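Local coordinates for inositol monophosphatase (Zymomonas mobilis, PDB 4N81), which probably hydrolyses phosphate monoesters such as inositol monophosphate in a magnesium-dependent reaction, at residues 10-13 / 14-17; 89-92 / 93-97; 146-149 / 150-154; 169-172 / 173-177; 186-189 / 190-194. One frame throughout, in Å; residues are numbered along the deposited sequence.

In the fold
All five contacts are local, made within one helix or turn, and their chemistry follows their place in the fold. Contact 5, its centre about 7 Å from the centre of the chain, is the buried one, built of tyrosine and leucine. Contact 2 touches it beside the predicted magnesium site, where helix 91-95 offers backbone N-H groups to a sulfate. Contact 1 has an apolar flank toward strand and helix and a charged outer flank. Contacts 3 and 4, on the opposite side of the chain's centre from contact 1, meet where Leu-150 packs on Lys-177; one is a surface turn, the other carries a salt bridge. Contacts 2 to 5 also reach the second subunit.

Contact 1 of 5, residues 10-13 / 14-17; sequences IRLA and HRLA
Ile-10 and His-14 lie side by side one turn apart on helix 7-24, the first long alpha-helix of this inositol monophosphatase fold. The branch methyl CG2 of Ile-10, anti to its own backbone N, comes 3.8 Å from CD2 of the imidazole. The backbone keeps regular i to i+4 bonds, His-14 N to Ile-10 O at 3.0 Å and Leu-16 N to Leu-12 O at 2.9 Å. The close-packed flank is apolar: Ala-13 and Ile-10 meet Leu-115 of strand 112-120, while Leu-12 and Leu-16, whose CG atoms stand 4.4 Å apart, press on Ile-57 and Leu-58 of helix 42-61. His-14 rests against Ile-117 and Val-128, and its ND1 is hydrogen-bonded to Arg-126. An alanine here would remove the ring, which would probably leave Arg-126 without that partner and bare the Ile-10 methyl. The outer flank is looser. Arg-11 turns away from the following turn to form a salt bridge with Asp-8, and the nearest charged atoms of Arg-11 and Arg-15, NE and NH1, remain 6.6 Å apart. Bends at chi2 (148°) and chi3 (89°) fold Arg-15 back over Leu-12. There the methyl CD1 of Leu-12 lies over one face of the guanidinium, offset toward its rim and 3.8 Å from NH2.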
loop_
_atom_site.group_PDB
_atom_site.type_symbol
_atom_site.label_atom_id
_atom_site.label_comp_id
_atom_site.label_asym_id
_atom_site.label_seq_id
_atom_site.Cartn_x
_atom_site.Cartn_y
_atom_site.Cartn_z
ATOM N N ILE A 10 24.135 14.476 8.211
ATOM C CA ILE A 10 23.214 13.363 8.522
ATOM C C ILE A 10 22.423 13.693 9.786
ATOM O O ILE A 10 21.202 13.461 9.882
ATOM C CB ILE A 10 24.008 12.071 8.760
ATOM C CG1 ILE A 10 24.583 11.539 7.442
ATOM C CG2 ILE A 10 23.134 10.964 9.351
ATOM C CD1 ILE A 10 25.760 10.565 7.712
ATOM N N ARG A 11 23.122 14.296 10.753
ATOM C CA ARG A 11 22.425 14.645 11.982
ATOM C C ARG A 11 21.332 15.716 11.734
ATOM O O ARG A 11 20.189 15.625 12.223
ATOM C CB ARG A 11 23.453 15.124 13.033
ATOM C CG ARG A 11 22.822 15.488 14.375
ATOM C CD ARG A 11 23.932 15.937 15.391
ATOM N NE ARG A 11 25.200 15.241 15.143
ATOM C CZ ARG A 11 26.321 15.840 14.734
ATOM N NH1 ARG A 11 26.338 17.159 14.541
ATOM N NH2 ARG A 11 27.429 15.127 14.530
ATOM N N LEU A 12 21.675 16.706 10.911
ATOM C CA LEU A 12 20.686 17.715 10.552
ATOM C C LEU A 12 19.516 17.045 9.802
ATOM O O LEU A 12 18.352 17.350 10.040
ATOM C CB LEU A 12 21.326 18.748 9.615
ATOM C CG LEU A 12 20.446 19.924 9.157
ATOM C CD1 LEU A 12 19.797 20.557 10.375
ATOM C CD2 LEU A 12 21.253 20.994 8.374
ATOM N N ALA A 13 19.825 16.076 8.948
ATOM C CA ALA A 13 18.784 15.474 8.116
ATOM C C ALA A 13 17.780 14.736 8.998
ATOM O O ALA A 13 16.548 14.834 8.793
ATOM C CB ALA A 13 19.413 14.545 7.073
ATOM N N HIS A 14 18.279 14.064 10.030
ATOM C CA HIS A 14 17.379 13.431 10.983
ATOM C C HIS A 14 16.531 14.444 11.705
ATOM O O HIS A 14 15.333 14.196 11.979
ATOM C CB HIS A 14 18.178 12.650 12.048
ATOM C CG HIS A 14 18.615 11.290 11.578
ATOM N ND1 HIS A 14 17.721 10.270 11.340
ATOM C CD2 HIS A 14 19.841 10.793 11.276
ATOM C CE1 HIS A 14 18.376 9.198 10.920
ATOM N NE2 HIS A 14 19.666 9.490 10.863
ATOM N N ARG A 15 17.139 15.593 12.018
ATOM C CA ARG A 15 16.338 16.630 12.694
ATOM C C ARG A 15 15.212 17.164 11.801
ATOM O O ARG A 15 14.072 17.360 12.255
ATOM C CB ARG A 15 17.262 17.771 13.210
ATOM C CG ARG A 15 16.517 19.017 13.705
ATOM C CD ARG A 15 17.232 19.751 14.865
ATOM N NE ARG A 15 18.204 20.785 14.487
ATOM C CZ ARG A 15 19.513 20.570 14.313
ATOM N NH1 ARG A 15 20.011 19.336 14.428
ATOM N NH2 ARG A 15 20.327 21.579 13.989
ATOM N N LEU A 16 15.510 17.314 10.507
ATOM C CA LEU A 16 14.495 17.780 9.573
ATOM C C LEU A 16 13.396 16.738 9.461
ATOM O O LEU A 16 12.203 17.065 9.430
ATOM C CB LEU A 16 15.123 18.038 8.198
ATOM C CG LEU A 16 16.224 19.120 8.180
ATOM C CD1 LEU A 16 16.789 19.186 6.782
ATOM C CD2 LEU A 16 15.695 20.492 8.580
ATOM N N ALA A 17 13.779 15.464 9.454
ATOM C CA ALA A 17 12.741 14.446 9.338
ATOM C C ALA A 17 11.847 14.430 10.563
ATOM O O ALA A 17 10.603 14.256 10.428
ATOM C CB ALA A 17 13.321 13.034 9.056
#

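Contact 2 of 5, residues 89-92 / 93-97; sequences DGTR and AFIGG. With SO4 (sulfate ion), chain B.
Thr-91 and Ile-95, one turn apart on helix 91-95, point the same way and touch through CG2 and CD1 at 3.9 Å. The threonine rotamer (chi1 -61°) sets CG2 anti to the backbone N, facing along the helix to the isoleucine, and leaves OG1 beside that N, where it makes a weak hydrogen bond to Ile-88 O. Ile-95 keeps its chain near extended past CG1 (chi2 164°), which also brings CD1 to 3.6 Å from Thr-91 O. Arg-92 bends at chi2 and chi3, and its NH1 forms a salt bridge with Asp-180 of the second subunit. Gly-90 is the N-cap; its N and that of Thr-91 both bond O4 of a sulfate, probably from the crystallisation liquor, at 2.9 Å and 3.0 Å, consistent with a phosphate pocket at a helix start. At the other end Gly-97 has positive phi, and its N to Phe-94 O is one of the two bonds of a Schellman motif. Asp-89, a predicted magnesium ligand, precedes the cap. Around the helix, Val-43 of helix 42-61 meets Thr-91, Phe-94 and Ile-95, Phe-101 packs edge-to-face with Phe-94, and Asp-89 pairs by backbone with Gly-102 of strand 102-109.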
loop_
_atom_site.group_PDB
_atom_site.type_symbol
_atom_site.label_atom_id
_atom_site.label_comp_id
_atom_site.label_asym_id
_atom_site.label_seq_id
_atom_site.Cartn_x
_atom_site.Cartn_y
_atom_site.Cartn_z
ATOM N N ASP A 89 5.969 12.591 0.041
ATOM C CA ASP A 89 6.020 11.895 -1.232
ATOM C C ASP A 89 4.976 10.786 -1.150
ATOM O O ASP A 89 4.983 10.009 -0.197
ATOM C CB ASP A 89 7.406 11.296 -1.453
ATOM C CG ASP A 89 7.498 10.614 -2.802
ATOM O OD1 ASP A 89 7.614 9.363 -2.821
ATOM O OD2 ASP A 89 7.408 11.330 -3.820
ATOM N N GLY A 90 4.109 10.689 -2.162
ATOM C CA GLY A 90 2.939 9.827 -2.095
ATOM C C GLY A 90 1.749 10.638 -1.599
ATOM O O GLY A 90 0.970 10.166 -0.743
ATOM N N THR A 91 1.605 11.843 -2.156
ATOM C CA THR A 91 0.521 12.724 -1.756
ATOM C C THR A 91 -0.847 12.002 -1.963
ATOM O O THR A 91 -1.734 12.050 -1.121
ATOM C CB THR A 91 0.466 13.927 -2.801
ATOM O OG1 THR A 91 1.700 14.646 -2.755
ATOM C CG2 THR A 91 -0.645 14.882 -2.424
ATOM N N ARG A 92 -1.029 11.337 -3.091
ATOM C CA ARG A 92 -2.343 10.677 -3.267
ATOM C C ARG A 92 -2.605 9.540 -2.257
ATOM O O ARG A 92 -3.744 9.397 -1.754
ATOM C CB ARG A 92 -2.447 10.170 -4.722
ATOM C CG ARG A 92 -2.329 11.354 -5.707
ATOM C CD ARG A 92 -3.129 11.205 -6.990
ATOM N NE ARG A 92 -2.515 10.321 -7.975
ATOM C CZ ARG A 92 -2.708 9.003 -8.037
ATOM N NH1 ARG A 92 -3.440 8.362 -7.121
ATOM N NH2 ARG A 92 -2.110 8.293 -8.990
ATOM N N ALA A 93 -1.558 8.811 -1.888
ATOM C CA ALA A 93 -1.699 7.794 -0.868
ATOM C C ALA A 93 -2.031 8.430 0.462
ATOM O O ALA A 93 -2.850 7.913 1.222
ATOM C CB ALA A 93 -0.374 6.958 -0.694
ATOM N N PHE A 94 -1.404 9.556 0.757
ATOM C CA PHE A 94 -1.726 10.233 2.024
ATOM C C PHE A 94 -3.190 10.673 2.031
ATOM O O PHE A 94 -3.923 10.516 3.044
ATOM C CB PHE A 94 -0.835 11.507 2.177
ATOM C CG PHE A 94 -1.108 12.281 3.449
ATOM C CD1 PHE A 94 -2.192 13.171 3.510
ATOM C CD2 PHE A 94 -0.312 12.123 4.556
ATOM C CE1 PHE A 94 -2.479 13.894 4.655
ATOM C CE2 PHE A 94 -0.573 12.855 5.740
ATOM C CZ PHE A 94 -1.650 13.743 5.784
ATOM N N ILE A 95 -3.637 11.168 0.887
ATOM C CA ILE A 95 -5.019 11.668 0.786
ATOM C C ILE A 95 -5.987 10.507 1.001
ATOM O O ILE A 95 -7.050 10.655 1.649
ATOM C CB ILE A 95 -5.248 12.304 -0.597
ATOM C CG1 ILE A 95 -4.624 13.713 -0.618
ATOM C CG2 ILE A 95 -6.764 12.430 -0.948
ATOM C CD1 ILE A 95 -4.451 14.261 -2.049
ATOM N N GLY A 96 -5.543 9.329 0.579
ATOM C CA GLY A 96 -6.346 8.113 0.751
ATOM C C GLY A 96 -6.185 7.438 2.113
ATOM O O GLY A 96 -6.735 6.348 2.355
ATOM N N GLY A 97 -5.435 8.065 3.020
ATOM C CA GLY A 97 -5.339 7.499 4.362
ATOM C C GLY A 97 -4.375 6.326 4.459
ATOM O O GLY A 97 -4.462 5.513 5.388
HETATM S S SO4 B . 4.005 13.539 -4.888
HETATM O O1 SO4 B . 3.109 14.691 -4.553
HETATM O O2 SO4 B . 4.274 13.582 -6.353
HETATM O O3 SO4 B . 5.301 13.717 -4.249
HETATM O O4 SO4 B . 3.362 12.211 -4.532
#

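Contact 3 of 5, residues 146-149 / 150-154; sequences SCPA and LDHAL
Pro-148 and His-152 provide the main side-chain meeting of this turn, crossing at about a right angle. The ring carbon CG of the proline reaches CD2 of the imidazole at 3.5 Å, and the histidine CB also sits near that same CG. With its CG anti to the carbonyl carbon (chi1 -69°), His-152 swings the imidazole up beside the proline. A second apolar touch lies on the inner side: Cys-147 SG, anti to its backbone N (chi1 -176°), extends to CA and CB of Ala-153, both at 3.7 Å. This thiol is buried, and Asp-199 and Leu-249 also pack on it. On the outer side, the methyl of Ala-149 is 3.6 Å from OD1 of Asp-151, a contact of carbon and oxygen without a bond.

The polar part is carried by the backbone. His-152 N donates to Ala-149 O at 3.0 Å, reaching the oxygen from above the carbonyl plane and 49° out of it, a geometry consistent with a tight three-residue turn. One residue on, Ala-153 N bonds Leu-150 O at 2.9 Å, repeating the i to i+3 step. Hydrogen bonds from Cys-147 N to Asp-246 and from Leu-154 N to Asp-199 tie both ends of the turn to neighbouring loops. Across the subunit boundary, Pro-148 packs on Ile-34 and His-152 on Asp-35 of the second subunit. The 3-10 turn at 150-152 leads the chain from the loop after strand 140-141 into strand 154-157 of the five-stranded mixed sheet.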
loop_
_atom_site.group_PDB
_atom_site.type_symbol
_atom_site.label_atom_id
_atom_site.label_comp_id
_atom_site.label_asym_id
_atom_site.label_seq_id
_atom_site.Cartn_x
_atom_site.Cartn_y
_atom_site.Cartn_z
ATOM N N SER A 146 19.574 -10.651 -4.168
ATOM C CA SER A 146 19.897 -10.996 -5.542
ATOM C C SER A 146 18.670 -11.634 -6.210
ATOM O O SER A 146 17.732 -12.057 -5.539
ATOM C CB SER A 146 21.063 -11.975 -5.624
ATOM O OG SER A 146 20.683 -13.143 -4.923
ATOM N N CYS A 147 18.696 -11.726 -7.540
ATOM C CA CYS A 147 17.541 -12.245 -8.268
ATOM C C CYS A 147 18.036 -12.841 -9.601
ATOM O O CYS A 147 18.794 -12.201 -10.322
ATOM C CB CYS A 147 16.568 -11.087 -8.561
ATOM S SG CYS A 147 15.049 -11.729 -9.371
ATOM N N PRO A 148 17.792 -14.124 -9.812
ATOM C CA PRO A 148 18.370 -14.808 -10.987
ATOM C C PRO A 148 17.964 -14.270 -12.373
ATOM O O PRO A 148 18.760 -14.321 -13.302
ATOM C CB PRO A 148 17.972 -16.270 -10.769
ATOM C CG PRO A 148 16.677 -16.209 -10.048
ATOM C CD PRO A 148 16.849 -14.988 -9.090
ATOM N N ALA A 149 16.717 -13.797 -12.506
ATOM C CA ALA A 149 16.145 -13.525 -13.839
ATOM C C ALA A 149 14.831 -12.781 -13.635
ATOM O O ALA A 149 14.217 -12.908 -12.573
ATOM C CB ALA A 149 15.851 -14.851 -14.592
ATOM N N LEU A 150 14.321 -12.131 -14.688
ATOM C CA LEU A 150 13.039 -11.423 -14.575
ATOM C C LEU A 150 11.887 -12.297 -14.191
ATOM O O LEU A 150 11.022 -11.871 -13.446
ATOM C CB LEU A 150 12.668 -10.799 -15.917
ATOM C CG LEU A 150 13.601 -9.701 -16.378
ATOM C CD1 LEU A 150 13.023 -9.106 -17.729
ATOM C CD2 LEU A 150 13.679 -8.609 -15.295
ATOM N N ASP A 151 11.906 -13.557 -14.622
ATOM C CA ASP A 151 10.751 -14.398 -14.325
ATOM C C ASP A 151 10.689 -14.805 -12.845
ATOM O O ASP A 151 9.751 -15.482 -12.423
ATOM C CB ASP A 151 10.601 -15.584 -15.293
ATOM C CG ASP A 151 11.775 -16.560 -15.246
ATOM O OD1 ASP A 151 12.668 -16.456 -14.381
ATOM O OD2 ASP A 151 11.801 -17.461 -16.108
ATOM N N HIS A 152 11.715 -14.441 -12.070
ATOM C CA HIS A 152 11.671 -14.562 -10.604
ATOM C C HIS A 152 11.498 -13.252 -9.870
ATOM O O HIS A 152 11.374 -13.214 -8.613
ATOM C CB HIS A 152 12.926 -15.272 -10.064
ATOM C CG HIS A 152 12.991 -16.723 -10.423
ATOM N ND1 HIS A 152 12.299 -17.695 -9.738
ATOM C CD2 HIS A 152 13.645 -17.356 -11.421
ATOM C CE1 HIS A 152 12.517 -18.866 -10.311
ATOM N NE2 HIS A 152 13.355 -18.691 -11.320
ATOM N N ALA A 153 11.495 -12.157 -10.624
ATOM C CA ALA A 153 11.543 -10.837 -10.001
ATOM C C ALA A 153 10.146 -10.284 -9.613
ATOM O O ALA A 153 9.168 -10.464 -10.341
ATOM C CB ALA A 153 12.243 -9.842 -10.932
ATOM N N LEU A 154 10.102 -9.592 -8.477
ATOM C CA LEU A 154 8.940 -8.790 -8.112
ATOM C C LEU A 154 9.183 -7.346 -8.529
ATOM O O LEU A 154 10.183 -6.763 -8.152
ATOM C CB LEU A 154 8.742 -8.830 -6.605
ATOM C CG LEU A 154 7.591 -8.042 -6.021
ATOM C CD1 LEU A 154 6.326 -8.399 -6.745
ATOM C CD2 LEU A 154 7.437 -8.531 -4.557
#

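Contact 4 of 5, residues 169-172 / 173-177; sequences VHFD and KIRLK
Lys-173 lies alongside Val-169, and its CE meets the valine methyl CG1 at 3.8 Å. Extended beyond CG, the chain carries its aliphatic part along Val-169 and NZ onward to a salt bridge with Glu-258. Ile-174 follows on the inner side. Its CG2 touches Phe-171 O at 3.3 Å and approaches the phenylalanine ring at CD1 more loosely, at 4.4 Å, while the side chain as a whole packs on Ala-253 and Met-257 of helix 250-257. This helix, 165-175, is the crossover of a beta-alpha-beta unit between the parallel strands 154-157 and 180-183, and Phe-171 packs on Leu-155, Thr-157 and Thr-181 of the two strands. Arg-175 comes next, its CB one turn on from Phe-171 and 4.2 Å from ring atom CE2. A bend at chi3 (76°) turns its guanidinium side-on to Asp-172, and NE and NH2 both grip the single oxygen OD1, at 2.9 Å and 2.8 Å. That oxygen lies in the guanidinium plane, but the carboxylate is turned 45° from it, and both nitrogens arrive from the same face of the carboxylate. Trp-161 of the second subunit makes a cation-pi contact with the same arginine. Leu-176 then crosses the aspartate, placing CD1 3.6 Å from OD2, while its CG stands over one face of the Arg-175 guanidinium.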
loop_
_atom_site.group_PDB
_atom_site.type_symbol
_atom_site.label_atom_id
_atom_site.label_comp_id
_atom_site.label_asym_id
_atom_site.label_seq_id
_atom_site.Cartn_x
_atom_site.Cartn_y
_atom_site.Cartn_z
ATOM N N VAL A 169 3.345 1.437 -22.539
ATOM C CA VAL A 169 3.648 0.266 -23.331
ATOM C C VAL A 169 4.984 -0.362 -22.851
ATOM O O VAL A 169 5.061 -1.590 -22.660
ATOM C CB VAL A 169 3.688 0.614 -24.816
ATOM C CG1 VAL A 169 4.246 -0.582 -25.682
ATOM C CG2 VAL A 169 2.275 1.064 -25.280
ATOM N N HIS A 170 6.004 0.477 -22.606
ATOM C CA HIS A 170 7.265 -0.091 -22.083
ATOM C C HIS A 170 7.070 -0.788 -20.720
ATOM O O HIS A 170 7.636 -1.901 -20.445
ATOM C CB HIS A 170 8.294 1.046 -21.887
ATOM C CG HIS A 170 8.600 1.799 -23.143
ATOM N ND1 HIS A 170 9.102 1.186 -24.270
ATOM C CD2 HIS A 170 8.505 3.123 -23.437
ATOM C CE1 HIS A 170 9.282 2.097 -25.219
ATOM N NE2 HIS A 170 8.935 3.278 -24.733
ATOM N N PHE A 171 6.230 -0.169 -19.870
ATOM C CA PHE A 171 5.998 -0.766 -18.565
ATOM C C PHE A 171 5.270 -2.094 -18.716
ATOM O O PHE A 171 5.589 -3.092 -18.049
ATOM C CB PHE A 171 5.201 0.136 -17.622
ATOM C CG PHE A 171 5.025 -0.502 -16.259
ATOM C CD1 PHE A 171 6.105 -0.546 -15.393
ATOM C CD2 PHE A 171 3.826 -1.148 -15.904
ATOM C CE1 PHE A 171 5.994 -1.191 -14.163
ATOM C CE2 PHE A 171 3.712 -1.794 -14.668
ATOM C CZ PHE A 171 4.810 -1.833 -13.819
ATOM N N ASP A 172 4.265 -2.128 -19.601
ATOM C CA ASP A 172 3.531 -3.359 -19.735
ATOM C C ASP A 172 4.414 -4.505 -20.239
ATOM O O ASP A 172 4.271 -5.703 -19.823
ATOM C CB ASP A 172 2.393 -3.143 -20.732
ATOM C CG ASP A 172 1.357 -4.225 -20.609
ATOM O OD1 ASP A 172 0.784 -4.302 -19.506
ATOM O OD2 ASP A 172 1.188 -5.036 -21.560
ATOM N N LYS A 173 5.358 -4.140 -21.115
ATOM C CA LYS A 173 6.214 -5.165 -21.650
ATOM C C LYS A 173 7.110 -5.755 -20.564
ATOM O O LYS A 173 7.327 -7.000 -20.526
ATOM C CB LYS A 173 7.067 -4.623 -22.807
ATOM C CG LYS A 173 6.218 -4.382 -24.101
ATOM C CD LYS A 173 7.034 -3.845 -25.253
ATOM C CE LYS A 173 6.146 -3.778 -26.555
ATOM N NZ LYS A 173 6.999 -3.167 -27.654
ATOM N N ILE A 174 7.681 -4.901 -19.717
ATOM C CA ILE A 174 8.448 -5.538 -18.610
ATOM C C ILE A 174 7.597 -6.257 -17.553
ATOM O O ILE A 174 7.970 -7.354 -17.073
ATOM C CB ILE A 174 9.483 -4.604 -17.958
ATOM C CG1 ILE A 174 10.271 -5.371 -16.855
ATOM C CG2 ILE A 174 8.832 -3.324 -17.404
ATOM C CD1 ILE A 174 11.468 -4.544 -16.337
ATOM N N ARG A 175 6.392 -5.740 -17.291
ATOM C CA ARG A 175 5.513 -6.391 -16.322
ATOM C C ARG A 175 5.223 -7.832 -16.761
ATOM O O ARG A 175 5.236 -8.750 -15.928
ATOM C CB ARG A 175 4.172 -5.662 -16.310
ATOM C CG ARG A 175 3.067 -6.387 -15.569
ATOM C CD ARG A 175 1.779 -5.573 -15.673
ATOM N NE ARG A 175 1.133 -5.674 -16.989
ATOM C CZ ARG A 175 0.365 -6.707 -17.353
ATOM N NH1 ARG A 175 0.190 -7.740 -16.544
ATOM N NH2 ARG A 175 -0.215 -6.739 -18.545
ATOM N N LEU A 176 5.018 -8.025 -18.057
ATOM C CA LEU A 176 4.659 -9.348 -18.594
ATOM C C LEU A 176 5.769 -10.379 -18.435
ATOM O O LEU A 176 5.529 -11.583 -18.505
ATOM C CB LEU A 176 4.273 -9.248 -20.071
ATOM C CG LEU A 176 2.886 -8.619 -20.284
ATOM C CD1 LEU A 176 2.642 -8.363 -21.763
ATOM C CD2 LEU A 176 1.796 -9.519 -19.684
ATOM N N LYS A 177 6.996 -9.906 -18.237
ATOM C CA LYS A 177 8.161 -10.782 -18.099
ATOM C C LYS A 177 8.558 -11.051 -16.646
ATOM O O LYS A 177 9.423 -11.939 -16.382
ATOM C CB LYS A 177 9.368 -10.172 -18.841
ATOM C CG LYS A 177 9.223 -10.137 -20.334
ATOM C CD LYS A 177 9.129 -11.530 -20.895
ATOM C CE LYS A 177 9.141 -11.519 -22.451
ATOM N NZ LYS A 177 9.997 -10.430 -23.009
#

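Contact 5 of 5, residues 186-189 / 190-194; sequences DCYN and YGLLS
Cys-187 O is gripped by two backbone groups of the next turn: Gly-191 N at 3.1 Å, in its carbonyl plane, and Tyr-190 N through a weak bond. The same oxygen lies at the edge of the Tyr-190 ring. With CG anti to the carbonyl carbon (chi1 -60°), that ring also runs past the chain before the helix, CD1 lying 3.5 Å from Asp-186 O. Its hydroxyl is hydrogen-bonded to Glu-203, and the side chain packs on Leu-214 and Val-241. A leucine in its place would lose the hydroxyl and the far half of the ring, which would probably leave Glu-203 without that mate and open a gap against Leu-214 and Val-241. Tyr-190 O accepts both OG and N of Ser-194, each at 2.9 Å, from opposite faces of its plane.

Helix 187-194 lies in the middle of the inositol monophosphatase fold. Its first turn adjoins the predicted magnesium site, where Cys-187 N makes a weak hydrogen bond to Asp-89, while strand 200-203 presents Val-201 to Asn-189, Tyr-190 and Leu-193. The other flank is formed by Tyr-188 and Leu-192, which lie obliquely to each other. Leu-192 CD1 sits at the edge of the Tyr-188 ring, in its plane and 3.7 Å from CD2; Leu-192 CG and CD2 come within 3.8 and 3.9 Å of Tyr-188 CE2. The tyrosine hydroxyl bonds Glu-125 and also Arg-29 of the second subunit. Asn-189 bonds Gly-184 through ND2 and Arg-98 of that subunit through OD1, fixing which way its amide is turned.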
loop_
_atom_site.group_PDB
_atom_site.type_symbol
_atom_site.label_atom_id
_atom_site.label_comp_id
_atom_site.label_asym_id
_atom_site.label_seq_id
_atom_site.Cartn_x
_atom_site.Cartn_y
_atom_site.Cartn_z
ATOM N N ASP A 186 4.752 4.809 -4.227
ATOM C CA ASP A 186 5.741 5.913 -4.359
ATOM C C ASP A 186 7.085 5.533 -3.735
ATOM O O ASP A 186 7.612 4.399 -4.028
ATOM C CB ASP A 186 5.122 7.204 -3.753
ATOM C CG ASP A 186 3.690 7.422 -4.265
ATOM O OD1 ASP A 186 3.546 7.971 -5.382
ATOM O OD2 ASP A 186 2.744 6.989 -3.563
ATOM N N CYS A 187 7.604 6.381 -2.837
ATOM C CA CYS A 187 8.945 6.122 -2.275
ATOM C C CYS A 187 9.019 4.807 -1.547
ATOM O O CYS A 187 10.116 4.196 -1.423
ATOM C CB CYS A 187 9.394 7.238 -1.312
ATOM S SG CYS A 187 8.198 7.532 0.050
ATOM N N TYR A 188 7.865 4.342 -1.065
ATOM C CA TYR A 188 7.892 3.187 -0.194
ATOM C C TYR A 188 8.440 1.976 -0.958
ATOM O O TYR A 188 9.131 1.126 -0.359
ATOM C CB TYR A 188 6.472 2.849 0.325
ATOM C CG TYR A 188 6.550 2.128 1.662
ATOM C CD1 TYR A 188 6.553 2.847 2.872
ATOM C CD2 TYR A 188 6.601 0.748 1.723
ATOM C CE1 TYR A 188 6.591 2.193 4.120
ATOM C CE2 TYR A 188 6.678 0.101 2.956
ATOM C CZ TYR A 188 6.703 0.810 4.134
ATOM O OH TYR A 188 6.737 0.118 5.353
ATOM N N ASN A 189 8.171 1.897 -2.260
ATOM C CA ASN A 189 8.663 0.669 -2.940
ATOM C C ASN A 189 10.173 0.636 -3.038
ATOM O O ASN A 189 10.788 -0.439 -3.045
ATOM C CB ASN A 189 8.059 0.541 -4.338
ATOM C CG ASN A 189 6.561 0.290 -4.265
ATOM O OD1 ASN A 189 6.110 -0.585 -3.538
ATOM N ND2 ASN A 189 5.802 1.063 -5.013
ATOM N N TYR A 190 10.790 1.823 -3.066
ATOM C CA TYR A 190 12.245 1.874 -3.121
ATOM C C TYR A 190 12.789 1.501 -1.753
ATOM O O TYR A 190 13.843 0.852 -1.651
ATOM C CB TYR A 190 12.729 3.270 -3.538
ATOM C CG TYR A 190 12.216 3.696 -4.944
ATOM C CD1 TYR A 190 10.931 4.279 -5.093
ATOM C CD2 TYR A 190 12.990 3.495 -6.086
ATOM C CE1 TYR A 190 10.464 4.677 -6.335
ATOM C CE2 TYR A 190 12.547 3.892 -7.314
ATOM C CZ TYR A 190 11.279 4.482 -7.442
ATOM O OH TYR A 190 10.845 4.857 -8.699
ATOM N N GLY A 191 12.033 1.864 -0.704
ATOM C CA GLY A 191 12.485 1.424 0.603
ATOM C C GLY A 191 12.353 -0.104 0.679
ATOM O O GLY A 191 13.280 -0.773 1.223
ATOM N N LEU A 192 11.289 -0.660 0.089
ATOM C CA LEU A 192 11.150 -2.142 0.244
ATOM C C LEU A 192 12.223 -2.801 -0.605
ATOM O O LEU A 192 12.757 -3.922 -0.248
ATOM C CB LEU A 192 9.736 -2.599 -0.261
ATOM C CG LEU A 192 8.623 -2.231 0.738
ATOM C CD1 LEU A 192 7.237 -2.493 0.067
ATOM C CD2 LEU A 192 8.803 -3.073 2.068
ATOM N N LEU A 193 12.555 -2.139 -1.713
ATOM C CA LEU A 193 13.592 -2.770 -2.568
ATOM C C LEU A 193 14.944 -2.736 -1.816
ATOM O O LEU A 193 15.698 -3.744 -1.875
ATOM C CB LEU A 193 13.676 -2.031 -3.941
ATOM C CG LEU A 193 14.813 -2.523 -4.893
ATOM C CD1 LEU A 193 14.385 -2.236 -6.385
ATOM C CD2 LEU A 193 16.141 -1.782 -4.667
ATOM N N SER A 194 15.212 -1.650 -1.036
ATOM C CA SER A 194 16.499 -1.557 -0.307
ATOM C C SER A 194 16.557 -2.581 0.820
ATOM O O SER A 194 17.626 -3.011 1.205
ATOM C CB SER A 194 16.681 -0.143 0.296
ATOM O OG SER A 194 16.586 0.773 -0.789
#